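Local coordinates for protein R.MvaI (Kocuria varians, PDB 2OA9) that probably cleaves double-stranded DNA as a monomeric, metal-dependent restriction endonuclease that recognises its target sequence asymmetrically, at residues A[8-13]-A[49-54]; A[211-216]-A[225-230]; A[125-130]-A[150-155]; A[63-68]-A[235-240]. All blocks are in the same frame, centred on the assembly; numbering follows the deposited sequence.

Interaction 1 comes first along the chain; interaction 4 then joins residues 63-68 to 235-240, and the chain between them holds interaction 3 followed by interaction 2. Interactions 1 and 2 lie on opposite sides of the chain's centre, with centres about 38 Å apart, while interaction 4 is about 25 Å from the centre of interaction 1 and about 26 Å from those of interactions 2 and 3. Strand 225-235 of interaction 2 runs directly into helix 236-242 of interaction 4. Interactions 2 and 3 touch, Thr230 CG2 packing on Trp150 CZ2 at 3.8 Å. Interaction 4 brings this late helix next to Glu58, which with Asp53 of interaction 1 binds calcium in another crystal structure.

Interaction 1 of 4, residues A[8-13]-A[49-54]; sequences LNLLKE and LDAPDF. With CD (cadmium ion), chain J.
Leu10 and Leu11 of helix 6-19 pack against Leu49 and Phe54, which lie on either side in sequence of Pro52-Asp53, probably the PD pair of the PD-(D/E)XK fold. A Schellman motif at Asp50, with positive phi, ends helix 33-49 and turns the chain along the neighbouring helix. Leu10 has CG beside its backbone N (chi1 -72°), and its CD1 meets Pro52 CD at 3.9 Å, the two side chains crossing at about a right angle. The two methyls of Leu49 divide their contacts: CD1 lies 3.7 Å from Leu10 O, and CD2 is 3.4 Å from OE2 of the extended Glu13. Phe54 slides past Leu11 in the opposite direction; Leu11 CD1 makes an off-centre CH-pi contact, 4.2 Å from the centroid of the Phe54 ring, and Phe54 CE2 touches Leu11 CA at 3.6 Å. An alanine in place of Phe54, lacking the ring, would probably open a gap beside Leu11 CD1 and the backbone of Leu10. Asp53, which binds calcium in another crystal structure of this enzyme, here chelates a cadmium ion through OD1 and OD2, each 2.3 Å from the metal, with one water also bound.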
loop_
_atom_site.group_PDB
_atom_site.type_symbol
_atom_site.label_atom_id
_atom_site.label_comp_id
_atom_site.label_asym_id
_atom_site.label_seq_id
_atom_site.Cartn_x
_atom_site.Cartn_y
_atom_site.Cartn_z
ATOM N N LEU A 8 17.913 10.490 -3.468
ATOM C CA LEU A 8 17.854 9.344 -4.324
ATOM C C LEU A 8 19.213 8.972 -4.880
ATOM O O LEU A 8 19.532 7.790 -5.020
ATOM C CB LEU A 8 16.850 9.618 -5.455
ATOM C CG LEU A 8 16.559 8.428 -6.361
ATOM C CD1 LEU A 8 16.122 7.194 -5.569
ATOM C CD2 LEU A 8 15.513 8.785 -7.373
ATOM N N ASN A 9 20.036 9.959 -5.233
ATOM C CA ASN A 9 21.376 9.661 -5.702
ATOM C C ASN A 9 22.134 8.823 -4.680
ATOM O O ASN A 9 22.776 7.831 -5.045
ATOM C CB ASN A 9 22.127 10.961 -6.008
ATOM C CG ASN A 9 23.664 10.762 -6.262
ATOM O OD1 ASN A 9 24.039 10.222 -7.261
ATOM N ND2 ASN A 9 24.477 11.253 -5.368
ATOM N N LEU A 10 22.051 9.218 -3.424
ATOM C CA LEU A 10 22.746 8.505 -2.333
ATOM C C LEU A 10 22.162 7.111 -2.068
ATOM O O LEU A 10 22.886 6.159 -1.866
ATOM C CB LEU A 10 22.743 9.328 -1.022
ATOM C CG LEU A 10 23.679 10.539 -1.107
ATOM C CD1 LEU A 10 23.471 11.486 0.063
ATOM C CD2 LEU A 10 25.148 10.117 -1.204
ATOM N N LEU A 11 20.841 7.005 -2.073
ATOM C CA LEU A 11 20.181 5.730 -1.878
ATOM C C LEU A 11 20.529 4.761 -2.988
ATOM O O LEU A 11 20.855 3.602 -2.707
ATOM C CB LEU A 11 18.681 5.928 -1.706
ATOM C CG LEU A 11 17.849 4.628 -1.634
ATOM C CD1 LEU A 11 18.298 3.834 -0.414
ATOM C CD2 LEU A 11 16.394 5.009 -1.654
ATOM N N LYS A 12 20.485 5.218 -4.238
ATOM C CA LYS A 12 20.859 4.357 -5.367
ATOM C C LYS A 12 22.314 3.926 -5.240
ATOM O O LYS A 12 22.614 2.784 -5.516
ATOM C CB LYS A 12 20.604 4.983 -6.734
ATOM C CG LYS A 12 19.153 5.207 -7.050
ATOM C CD LYS A 12 19.011 5.992 -8.352
ATOM C CE LYS A 12 17.577 6.186 -8.822
ATOM N NZ LYS A 12 17.425 7.303 -9.781
ATOM N N GLU A 13 23.198 4.855 -4.879
ATOM C CA GLU A 13 24.605 4.524 -4.684
ATOM C C GLU A 13 24.789 3.463 -3.612
ATOM O O GLU A 13 25.571 2.531 -3.797
ATOM C CB GLU A 13 25.426 5.791 -4.408
ATOM C CG GLU A 13 26.891 5.563 -4.047
ATOM C CD GLU A 13 27.714 6.836 -3.951
ATOM O OE1 GLU A 13 27.147 7.942 -3.928
ATOM O OE2 GLU A 13 28.973 6.705 -3.930
ATOM N N LEU A 49 28.934 6.566 2.983
ATOM C CA LEU A 49 28.534 7.625 2.071
ATOM C C LEU A 49 28.261 8.935 2.785
ATOM O O LEU A 49 27.975 9.946 2.128
ATOM C CB LEU A 49 27.276 7.199 1.311
ATOM C CG LEU A 49 27.467 5.952 0.478
ATOM C CD1 LEU A 49 26.138 5.541 -0.122
ATOM C CD2 LEU A 49 28.487 6.233 -0.615
ATOM N N ASP A 50 28.338 8.911 4.116
ATOM C CA ASP A 50 27.913 10.040 4.944
ATOM C C ASP A 50 26.599 10.555 4.384
ATOM O O ASP A 50 26.486 11.700 3.912
ATOM C CB ASP A 50 28.990 11.141 5.005
ATOM C CG ASP A 50 30.119 10.813 5.994
ATOM O OD1 ASP A 50 29.959 9.869 6.807
ATOM O OD2 ASP A 50 31.205 11.443 6.031
ATOM N N ALA A 51 25.625 9.653 4.401
ATOM C CA ALA A 51 24.300 9.895 3.902
ATOM C C ALA A 51 23.360 10.057 5.089
ATOM O O ALA A 51 23.660 9.594 6.191
ATOM C CB ALA A 51 23.851 8.708 3.038
ATOM N N PRO A 52 22.221 10.705 4.865
ATOM C CA PRO A 52 21.150 10.696 5.861
ATOM C C PRO A 52 20.590 9.295 5.936
ATOM O O PRO A 52 20.930 8.436 5.136
ATOM C CB PRO A 52 20.114 11.680 5.305
ATOM C CG PRO A 52 20.373 11.730 3.824
ATOM C CD PRO A 52 21.851 11.469 3.652
ATOM N N ASP A 53 19.716 9.063 6.893
ATOM C CA ASP A 53 19.297 7.722 7.193
ATOM C C ASP A 53 18.450 7.168 6.079
ATOM O O ASP A 53 17.609 7.868 5.527
ATOM C CB ASP A 53 18.543 7.691 8.520
ATOM C CG ASP A 53 19.451 7.969 9.679
ATOM O OD1 ASP A 53 20.662 7.654 9.581
ATOM O OD2 ASP A 53 19.067 8.524 10.734
ATOM N N PHE A 54 18.722 5.914 5.744
ATOM C CA PHE A 54 17.934 5.153 4.795
ATOM C C PHE A 54 16.997 4.301 5.631
ATOM O O PHE A 54 17.055 3.080 5.607
ATOM C CB PHE A 54 18.828 4.241 3.954
ATOM C CG PHE A 54 19.909 4.968 3.159
ATOM C CD1 PHE A 54 21.224 4.523 3.201
ATOM C CD2 PHE A 54 19.596 6.020 2.330
ATOM C CE1 PHE A 54 22.220 5.152 2.457
ATOM C CE2 PHE A 54 20.596 6.666 1.596
ATOM C CZ PHE A 54 21.894 6.227 1.646
HETATM CD CD CD J . 21.058 8.096 11.832
HETATM O O HOH W 1 20.798 5.833 11.987
#

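Interaction 2 of 4, residues A[211-216]-A[225-230]; sequences IRIGAY and THDHGT. With CD (cadmium ion), chain L.
The beta hairpin of strands 207-215 and 225-235 is joined by the antiparallel hydrogen-bonded pair Gly214 and His226. Both of its bonds are 2.8 Å, from Gly214 N to His226 O and from His226 N to Gly214 O; the second is nearly straight (177° at the hydrogen), although its donor stands above the carbonyl plane. At the turn end, Tyr216 and His226 form an offset stack with planes 15° apart. His226 CG, anti to its backbone N (chi1 178°), comes over the tyrosine ring, 3.6 Å from Tyr216 CE1. His226 CB sits over the centre of that ring, 3.7 Å from its centroid. The tyrosine covers one face of the imidazole, and His226 NE2 binds a cadmium ion at 2.3 Å; NE2 of His228 is its second protein ligand, at 2.2 Å. On the side of the hairpin toward helix 83-91, Ile213 CG2 touches Thr225 CG2 at 3.7 Å. Farther along, the strands separate and water takes over: one molecule accepts from Arg212 N, donates to Asp227 OD1 and also bonds Thr230 OG1, and another donates to Arg212 O and accepts from His228 N. Asp227 OD1 also accepts from Gly229 N at 3.0 Å, an Asx turn, and OD2 accepts a hydrogen bond from Asn84 ND2; the positive phi of Gly229 calls for glycine. The whole is a beta hairpin whose second strand, interrupted by an Asx turn, presents a metal-bound His-X-His pair.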
loop_
_atom_site.group_PDB
_atom_site.type_symbol
_atom_site.label_atom_id
_atom_site.label_comp_id
_atom_site.label_asym_id
_atom_site.label_seq_id
_atom_site.Cartn_x
_atom_site.Cartn_y
_atom_site.Cartn_z
ATOM N N ILE A 211 -12.521 -0.914 3.284
ATOM C CA ILE A 211 -13.359 -0.100 4.189
ATOM C C ILE A 211 -13.459 -0.859 5.489
ATOM O O ILE A 211 -13.899 -2.002 5.509
ATOM C CB ILE A 211 -14.711 0.107 3.563
ATOM C CG1 ILE A 211 -14.555 0.827 2.232
ATOM C CG2 ILE A 211 -15.648 0.839 4.548
ATOM C CD1 ILE A 211 -15.853 0.912 1.434
ATOM N N ARG A 212 -13.071 -0.218 6.584
ATOM C CA ARG A 212 -13.076 -0.855 7.913
ATOM C C ARG A 212 -13.556 0.181 8.899
ATOM O O ARG A 212 -12.774 0.825 9.618
ATOM C CB ARG A 212 -11.685 -1.403 8.235
ATOM C CG ARG A 212 -11.576 -2.230 9.484
ATOM C CD ARG A 212 -10.139 -2.347 9.977
ATOM N NE ARG A 212 -9.588 -3.697 9.878
ATOM C CZ ARG A 212 -9.417 -4.547 10.901
ATOM N NH1 ARG A 212 -9.788 -4.263 12.148
ATOM N NH2 ARG A 212 -8.871 -5.727 10.659
ATOM N N ILE A 213 -14.859 0.353 8.932
ATOM C CA ILE A 213 -15.484 1.365 9.757
ATOM C C ILE A 213 -16.185 0.670 10.932
ATOM O O ILE A 213 -17.191 -0.031 10.759
ATOM C CB ILE A 213 -16.509 2.160 8.994
ATOM C CG1 ILE A 213 -15.980 2.615 7.653
ATOM C CG2 ILE A 213 -16.924 3.372 9.836
ATOM C CD1 ILE A 213 -16.999 3.225 6.739
ATOM N N GLY A 214 -15.672 0.900 12.115
ATOM C CA GLY A 214 -16.231 0.306 13.301
ATOM C C GLY A 214 -17.013 1.298 14.123
ATOM O O GLY A 214 -17.290 2.413 13.719
ATOM N N ALA A 215 -17.353 0.844 15.316
ATOM C CA ALA A 215 -18.042 1.652 16.306
ATOM C C ALA A 215 -17.472 1.387 17.697
ATOM O O ALA A 215 -17.217 0.241 18.074
ATOM C CB ALA A 215 -19.567 1.350 16.288
ATOM N N TYR A 216 -17.310 2.432 18.474
ATOM C CA TYR A 216 -16.897 2.279 19.869
ATOM C C TYR A 216 -17.970 1.507 20.633
ATOM O O TYR A 216 -19.157 1.738 20.444
ATOM C CB TYR A 216 -16.626 3.640 20.502
ATOM C CG TYR A 216 -15.394 4.319 19.942
ATOM C CD1 TYR A 216 -14.129 3.822 20.194
ATOM C CD2 TYR A 216 -15.502 5.425 19.093
ATOM C CE1 TYR A 216 -12.980 4.448 19.671
ATOM C CE2 TYR A 216 -14.366 6.050 18.568
ATOM C CZ TYR A 216 -13.110 5.552 18.865
ATOM O OH TYR A 216 -11.963 6.142 18.352
ATOM N N THR A 225 -18.685 6.407 15.508
ATOM C CA THR A 225 -17.761 5.857 14.526
ATOM C C THR A 225 -16.308 5.718 15.016
ATOM O O THR A 225 -15.738 6.641 15.585
ATOM C CB THR A 225 -17.825 6.738 13.291
ATOM O OG1 THR A 225 -19.176 6.733 12.808
ATOM C CG2 THR A 225 -16.965 6.214 12.158
ATOM N N HIS A 226 -15.748 4.534 14.790
ATOM C CA HIS A 226 -14.352 4.259 15.092
ATOM C C HIS A 226 -13.717 3.809 13.784
ATOM O O HIS A 226 -13.933 2.706 13.323
ATOM C CB HIS A 226 -14.266 3.174 16.171
ATOM C CG HIS A 226 -12.868 2.780 16.534
ATOM N ND1 HIS A 226 -12.589 1.587 17.164
ATOM C CD2 HIS A 226 -11.682 3.433 16.413
ATOM C CE1 HIS A 226 -11.282 1.494 17.364
ATOM N NE2 HIS A 226 -10.708 2.601 16.913
ATOM N N ASP A 227 -12.926 4.672 13.174
ATOM C CA ASP A 227 -12.418 4.421 11.831
ATOM C C ASP A 227 -11.000 4.973 11.744
ATOM O O ASP A 227 -10.805 6.135 12.046
ATOM C CB ASP A 227 -13.338 5.174 10.863
ATOM C CG ASP A 227 -12.929 5.047 9.375
ATOM O OD1 ASP A 227 -12.198 4.138 9.002
ATOM O OD2 ASP A 227 -13.320 5.861 8.513
ATOM N N HIS A 228 -10.022 4.162 11.341
ATOM C CA HIS A 228 -8.641 4.647 11.178
ATOM C C HIS A 228 -8.332 5.086 9.739
ATOM O O HIS A 228 -7.207 5.510 9.448
ATOM C CB HIS A 228 -7.635 3.613 11.737
ATOM C CG HIS A 228 -7.752 3.413 13.223
ATOM N ND1 HIS A 228 -7.839 2.169 13.816
ATOM C CD2 HIS A 228 -7.840 4.312 14.233
ATOM C CE1 HIS A 228 -7.964 2.311 15.123
ATOM N NE2 HIS A 228 -7.962 3.601 15.406
ATOM N N GLY A 229 -9.335 5.030 8.860
ATOM C CA GLY A 229 -9.196 5.458 7.482
ATOM C C GLY A 229 -9.317 4.261 6.562
ATOM O O GLY A 229 -8.747 3.223 6.785
ATOM N N THR A 230 -10.018 4.465 5.476
ATOM C CA THR A 230 -10.117 3.456 4.431
ATOM C C THR A 230 -8.737 3.203 3.813
ATOM O O THR A 230 -8.033 4.145 3.467
ATOM C CB THR A 230 -11.090 3.973 3.390
ATOM O OG1 THR A 230 -12.389 4.042 4.034
ATOM C CG2 THR A 230 -11.220 3.047 2.210
HETATM CD CD CD L . -8.591 3.332 17.493
HETATM O O HOH W 2 -12.446 2.585 6.692
HETATM O O HOH W 3 -10.328 1.519 10.423
#

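Interaction 3 of 4, residues A[125-130]-A[150-155]; sequences IDWESQ and WSFDSL
Phe152 has CG anti to its carbonyl carbon (chi1 -82°), beside the backbone N, and the Gln130 chain is bent at chi2 (-106°), which places CD off the CD1-CE1 rim of the phenyl ring. Gln130 CA stands over the centre of the Phe152 ring, 3.7 Å from the centroid. The amide is tilted against the ring and packs tightly, NE2 lying 3.1 Å from Phe152 CE1; the same NE2 makes a weak hydrogen bond to Trp127 O. Gln130 O accepts from Phe152 N at 2.9 Å. This joins the turn between strands 119-126 and 131-138 to the start of helix 152-162, where Ser151 is the N-cap and its OG accepts from Ser154 N at 3.1 Å. The far edge of the phenyl ring meets two groups near its plane: Phe152 CZ is 3.7 Å from Ile125 CG2 and also 3.7 Å from Trp127 CE3. Toward Trp127 it forms an offset edge-to-face pair, planes 87° apart, with the phenylalanine supplying the edge. An alanine in place of Phe152 would probably leave the Gln130 side chain freer to turn and open a gap beside Ile125 and Trp127. Ile125, a calcium-site residue in another crystal structure of the enzyme, also lays CG2 over the centre of the Trp127 ring, whose NE1 is hydrogen-bonded to Glu203 OE2 of helix 195-204.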
loop_
_atom_site.group_PDB
_atom_site.type_symbol
_atom_site.label_atom_id
_atom_site.label_comp_id
_atom_site.label_asym_id
_atom_site.label_seq_id
_atom_site.Cartn_x
_atom_site.Cartn_y
_atom_site.Cartn_z
ATOM N N ILE A 125 -14.122 5.033 -11.283
ATOM C CA ILE A 125 -13.343 6.244 -11.453
ATOM C C ILE A 125 -14.109 7.227 -12.331
ATOM O O ILE A 125 -14.371 6.971 -13.489
ATOM C CB ILE A 125 -11.920 5.964 -12.037
ATOM C CG1 ILE A 125 -11.211 4.792 -11.366
ATOM C CG2 ILE A 125 -11.078 7.231 -11.925
ATOM C CD1 ILE A 125 -10.883 4.936 -9.855
ATOM N N ASP A 126 -14.451 8.376 -11.761
ATOM C CA ASP A 126 -15.092 9.462 -12.488
ATOM C C ASP A 126 -13.970 10.370 -12.994
ATOM O O ASP A 126 -13.686 11.380 -12.392
ATOM C CB ASP A 126 -16.047 10.183 -11.533
ATOM C CG ASP A 126 -16.899 11.201 -12.193
ATOM O OD1 ASP A 126 -16.604 11.596 -13.376
ATOM O OD2 ASP A 126 -17.874 11.661 -11.572
ATOM N N TRP A 127 -13.369 9.994 -14.110
ATOM C CA TRP A 127 -12.169 10.679 -14.596
ATOM C C TRP A 127 -12.419 12.164 -14.911
ATOM O O TRP A 127 -11.559 13.014 -14.666
ATOM C CB TRP A 127 -11.608 9.966 -15.842
ATOM C CG TRP A 127 -11.012 8.602 -15.578
ATOM C CD1 TRP A 127 -11.617 7.377 -15.768
ATOM C CD2 TRP A 127 -9.689 8.314 -15.093
ATOM N NE1 TRP A 127 -10.755 6.374 -15.404
ATOM C CE2 TRP A 127 -9.562 6.916 -15.009
ATOM C CE3 TRP A 127 -8.581 9.100 -14.743
ATOM C CZ2 TRP A 127 -8.407 6.300 -14.534
ATOM C CZ3 TRP A 127 -7.438 8.471 -14.296
ATOM C CH2 TRP A 127 -7.359 7.105 -14.212
ATOM N N GLU A 128 -13.589 12.471 -15.455
ATOM C CA GLU A 128 -13.901 13.848 -15.850
ATOM C C GLU A 128 -14.049 14.774 -14.651
ATOM O O GLU A 128 -13.637 15.919 -14.690
ATOM C CB GLU A 128 -15.162 13.902 -16.708
ATOM C CG GLU A 128 -15.526 15.305 -17.215
ATOM C CD GLU A 128 -14.510 15.924 -18.172
ATOM O OE1 GLU A 128 -13.645 15.193 -18.729
ATOM O OE2 GLU A 128 -14.591 17.160 -18.397
ATOM N N SER A 129 -14.643 14.278 -13.575
ATOM C CA SER A 129 -14.761 15.058 -12.352
ATOM C C SER A 129 -13.542 14.885 -11.435
ATOM O O SER A 129 -13.457 15.544 -10.414
ATOM C CB SER A 129 -16.059 14.708 -11.623
ATOM O OG SER A 129 -17.150 15.052 -12.478
ATOM N N GLN A 130 -12.608 14.025 -11.820
ATOM C CA GLN A 130 -11.425 13.740 -11.013
ATOM C C GLN A 130 -11.795 13.324 -9.611
ATOM O O GLN A 130 -11.260 13.848 -8.638
ATOM C CB GLN A 130 -10.493 14.959 -10.952
ATOM C CG GLN A 130 -10.146 15.556 -12.268
ATOM C CD GLN A 130 -8.749 15.238 -12.669
ATOM O OE1 GLN A 130 -7.835 16.046 -12.455
ATOM N NE2 GLN A 130 -8.557 14.055 -13.248
ATOM N N TRP A 150 -13.669 10.136 -3.145
ATOM C CA TRP A 150 -12.351 10.670 -2.789
ATOM C C TRP A 150 -11.915 11.521 -3.940
ATOM O O TRP A 150 -11.902 11.051 -5.075
ATOM C CB TRP A 150 -11.302 9.540 -2.621
ATOM C CG TRP A 150 -11.517 8.596 -1.494
ATOM C CD1 TRP A 150 -10.915 8.637 -0.271
ATOM C CD2 TRP A 150 -12.380 7.458 -1.473
ATOM N NE1 TRP A 150 -11.328 7.586 0.507
ATOM C CE2 TRP A 150 -12.261 6.859 -0.195
ATOM C CE3 TRP A 150 -13.274 6.893 -2.390
ATOM C CZ2 TRP A 150 -12.994 5.731 0.160
ATOM C CZ3 TRP A 150 -13.983 5.780 -2.041
ATOM C CH2 TRP A 150 -13.840 5.198 -0.770
ATOM N N SER A 151 -11.556 12.773 -3.712
ATOM C CA SER A 151 -11.015 13.552 -4.809
ATOM C C SER A 151 -9.636 13.092 -5.243
ATOM O O SER A 151 -8.858 12.580 -4.425
ATOM C CB SER A 151 -10.919 15.037 -4.398
ATOM O OG SER A 151 -10.021 15.205 -3.315
ATOM N N PHE A 152 -9.299 13.286 -6.511
ATOM C CA PHE A 152 -7.952 12.965 -6.965
ATOM C C PHE A 152 -6.915 13.765 -6.164
ATOM O O PHE A 152 -5.860 13.247 -5.856
ATOM C CB PHE A 152 -7.746 13.298 -8.453
ATOM C CG PHE A 152 -8.251 12.254 -9.453
ATOM C CD1 PHE A 152 -7.801 12.278 -10.768
ATOM C CD2 PHE A 152 -9.158 11.284 -9.094
ATOM C CE1 PHE A 152 -8.256 11.356 -11.695
ATOM C CE2 PHE A 152 -9.632 10.387 -10.016
ATOM C CZ PHE A 152 -9.178 10.401 -11.313
ATOM N N ASP A 153 -7.206 15.025 -5.841
ATOM C CA ASP A 153 -6.229 15.847 -5.121
ATOM C C ASP A 153 -5.945 15.299 -3.730
ATOM O O ASP A 153 -4.807 15.334 -3.274
ATOM C CB ASP A 153 -6.710 17.313 -5.044
ATOM C CG ASP A 153 -6.586 18.022 -6.381
ATOM O OD1 ASP A 153 -7.060 19.173 -6.500
ATOM O OD2 ASP A 153 -6.033 17.492 -7.373
ATOM N N SER A 154 -6.965 14.771 -3.065
ATOM C CA SER A 154 -6.781 14.188 -1.749
ATOM C C SER A 154 -5.881 12.968 -1.834
ATOM O O SER A 154 -5.050 12.751 -0.961
ATOM C CB SER A 154 -8.108 13.852 -1.076
ATOM O OG SER A 154 -8.751 12.692 -1.597
ATOM N N LEU A 155 -6.085 12.168 -2.869
ATOM C CA LEU A 155 -5.313 10.947 -3.040
ATOM C C LEU A 155 -3.893 11.285 -3.405
ATOM O O LEU A 155 -2.967 10.661 -2.918
ATOM C CB LEU A 155 -5.954 10.038 -4.101
ATOM C CG LEU A 155 -7.356 9.552 -3.727
ATOM C CD1 LEU A 155 -7.895 8.774 -4.910
ATOM C CD2 LEU A 155 -7.412 8.744 -2.443
#

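Interaction 4 of 4, residues A[63-68]-A[235-240]; sequences ETAAKS and NMEKLL. With CD (cadmium ion), chain E.
Hydrogen bonds carry much of the contact between Ala65 and Ala66, at the end of helix 62-66, with Ser68 just beyond it, and Asn235 and Met236, at the start of helix 236-242. Asn235 ND2 donates to Ala66 O at 2.9 Å, the acceptor lying in the plane of the amide, while OD1 of the same side chain caps its own helix by accepting from Lys238 N at 3.2 Å, on a lone pair. Met236 N donates to Ser68 O at 3.0 Å, and a weak bond runs from Glu237 N to Ala65 O. Within 63-68, Ser68 OG donates to Thr64 O at 2.8 Å; Lys67 N reaches that oxygen from the opposite face of its plane. The apolar part rests on Met236, whose CG touches Ala65 CB at 3.6 Å. Its bend at chi3 (-44°) brings CE to 3.8 Å from Ser68 CB, and the methionine also packs on Glu58, a calcium-site residue in another crystal structure. Glu237 CG packs on Ala66 N at 3.5 Å, and its OE1 and OE2 both bind a cadmium ion that His62 also binds. Carbonyls at and just beyond the C-terminal end of helix 62-66 thus receive bonds from Asn235 ND2 and Met236 N at the start of helix 236-242, and the cadmium shared by His62 and Glu237 adds a second link.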
loop_
_atom_site.group_PDB
_atom_site.type_symbol
_atom_site.label_atom_id
_atom_site.label_comp_id
_atom_site.label_asym_id
_atom_site.label_seq_id
_atom_site.Cartn_x
_atom_site.Cartn_y
_atom_site.Cartn_z
ATOM N N GLU A 63 9.985 -13.322 -3.866
ATOM C CA GLU A 63 9.177 -14.385 -3.305
ATOM C C GLU A 63 8.300 -13.916 -2.143
ATOM O O GLU A 63 7.124 -14.240 -2.076
ATOM C CB GLU A 63 10.092 -15.518 -2.860
ATOM C CG GLU A 63 9.329 -16.760 -2.512
ATOM C CD GLU A 63 10.270 -17.891 -2.178
ATOM O OE1 GLU A 63 10.802 -17.882 -1.045
ATOM O OE2 GLU A 63 10.518 -18.730 -3.066
ATOM N N THR A 64 8.873 -13.138 -1.238
ATOM C CA THR A 64 8.129 -12.687 -0.087
ATOM C C THR A 64 7.147 -11.595 -0.535
ATOM O O THR A 64 6.033 -11.518 -0.046
ATOM C CB THR A 64 9.089 -12.227 0.989
ATOM O OG1 THR A 64 9.866 -13.344 1.467
ATOM C CG2 THR A 64 8.337 -11.703 2.194
ATOM N N ALA A 65 7.563 -10.714 -1.443
ATOM C CA ALA A 65 6.684 -9.669 -1.986
ATOM C C ALA A 65 5.401 -10.267 -2.571
ATOM O O ALA A 65 4.326 -9.708 -2.384
ATOM C CB ALA A 65 7.427 -8.831 -3.001
ATOM N N ALA A 66 5.476 -11.424 -3.204
ATOM C CA ALA A 66 4.316 -12.008 -3.836
ATOM C C ALA A 66 3.270 -12.422 -2.791
ATOM O O ALA A 66 2.097 -12.501 -3.083
ATOM C CB ALA A 66 4.720 -13.193 -4.642
ATOM N N LYS A 67 3.714 -12.676 -1.577
ATOM C CA LYS A 67 2.833 -13.078 -0.482
ATOM C C LYS A 67 2.415 -11.918 0.401
ATOM O O LYS A 67 1.700 -12.158 1.389
ATOM C CB LYS A 67 3.515 -14.159 0.377
ATOM C CG LYS A 67 3.956 -15.361 -0.391
ATOM C CD LYS A 67 4.687 -16.329 0.531
ATOM C CE LYS A 67 6.051 -15.798 0.963
ATOM N NZ LYS A 67 6.975 -16.848 1.463
ATOM N N SER A 68 2.796 -10.683 0.057
ATOM C CA SER A 68 2.659 -9.536 0.965
ATOM C C SER A 68 1.629 -8.553 0.453
ATOM O O SER A 68 1.596 -8.228 -0.703
ATOM C CB SER A 68 3.967 -8.828 1.175
ATOM O OG SER A 68 4.901 -9.719 1.776
ATOM N N ASN A 235 -0.967 -5.810 -3.573
ATOM C CA ASN A 235 0.061 -6.852 -3.439
ATOM C C ASN A 235 1.399 -6.268 -3.803
ATOM O O ASN A 235 1.537 -5.493 -4.762
ATOM C CB ASN A 235 -0.297 -8.014 -4.327
ATOM C CG ASN A 235 0.776 -9.059 -4.382
ATOM O OD1 ASN A 235 1.761 -8.948 -5.072
ATOM N ND2 ASN A 235 0.551 -10.132 -3.613
ATOM N N MET A 236 2.427 -6.604 -3.043
ATOM C CA MET A 236 3.694 -5.905 -3.170
ATOM C C MET A 236 4.367 -6.173 -4.511
ATOM O O MET A 236 5.014 -5.278 -5.087
ATOM C CB MET A 236 4.623 -6.232 -2.016
ATOM C CG MET A 236 5.970 -5.610 -2.107
ATOM S SD MET A 236 6.956 -5.875 -0.603
ATOM C CE MET A 236 5.580 -5.498 0.540
ATOM N N GLU A 237 4.299 -7.405 -5.014
ATOM C CA GLU A 237 4.817 -7.647 -6.384
ATOM C C GLU A 237 4.063 -6.843 -7.383
ATOM O O GLU A 237 4.640 -6.297 -8.329
ATOM C CB GLU A 237 4.696 -9.122 -6.820
ATOM C CG GLU A 237 5.818 -10.022 -6.415
ATOM C CD GLU A 237 7.009 -9.944 -7.337
ATOM O OE1 GLU A 237 7.655 -8.921 -7.344
ATOM O OE2 GLU A 237 7.323 -10.950 -8.001
ATOM N N LYS A 238 2.750 -6.797 -7.216
ATOM C CA LYS A 238 1.914 -6.095 -8.138
ATOM C C LYS A 238 2.262 -4.635 -8.256
ATOM O O LYS A 238 2.075 -4.015 -9.301
ATOM C CB LYS A 238 0.491 -6.272 -7.700
ATOM C CG LYS A 238 -0.495 -6.009 -8.761
ATOM C CD LYS A 238 -1.743 -6.869 -8.573
ATOM C CE LYS A 238 -1.516 -8.372 -8.711
ATOM N NZ LYS A 238 -1.814 -8.913 -10.056
ATOM N N LEU A 239 2.770 -4.044 -7.192
ATOM C CA LEU A 239 3.215 -2.659 -7.209
ATOM C C LEU A 239 4.297 -2.373 -8.274
ATOM O O LEU A 239 4.304 -1.295 -8.865
ATOM C CB LEU A 239 3.639 -2.178 -5.815
ATOM C CG LEU A 239 4.044 -0.708 -5.703
ATOM C CD1 LEU A 239 2.952 0.232 -6.182
ATOM C CD2 LEU A 239 4.409 -0.420 -4.232
ATOM N N LEU A 240 5.127 -3.364 -8.629
ATOM C CA LEU A 240 6.106 -3.223 -9.698
ATOM C C LEU A 240 5.488 -3.065 -11.073
ATOM O O LEU A 240 6.158 -2.652 -12.008
ATOM C CB LEU A 240 7.095 -4.397 -9.716
ATOM C CG LEU A 240 7.817 -4.634 -8.381
ATOM C CD1 LEU A 240 8.742 -5.792 -8.475
ATOM C CD2 LEU A 240 8.602 -3.354 -7.941
HETATM CD CD CD E . 9.013 -9.898 -9.087
#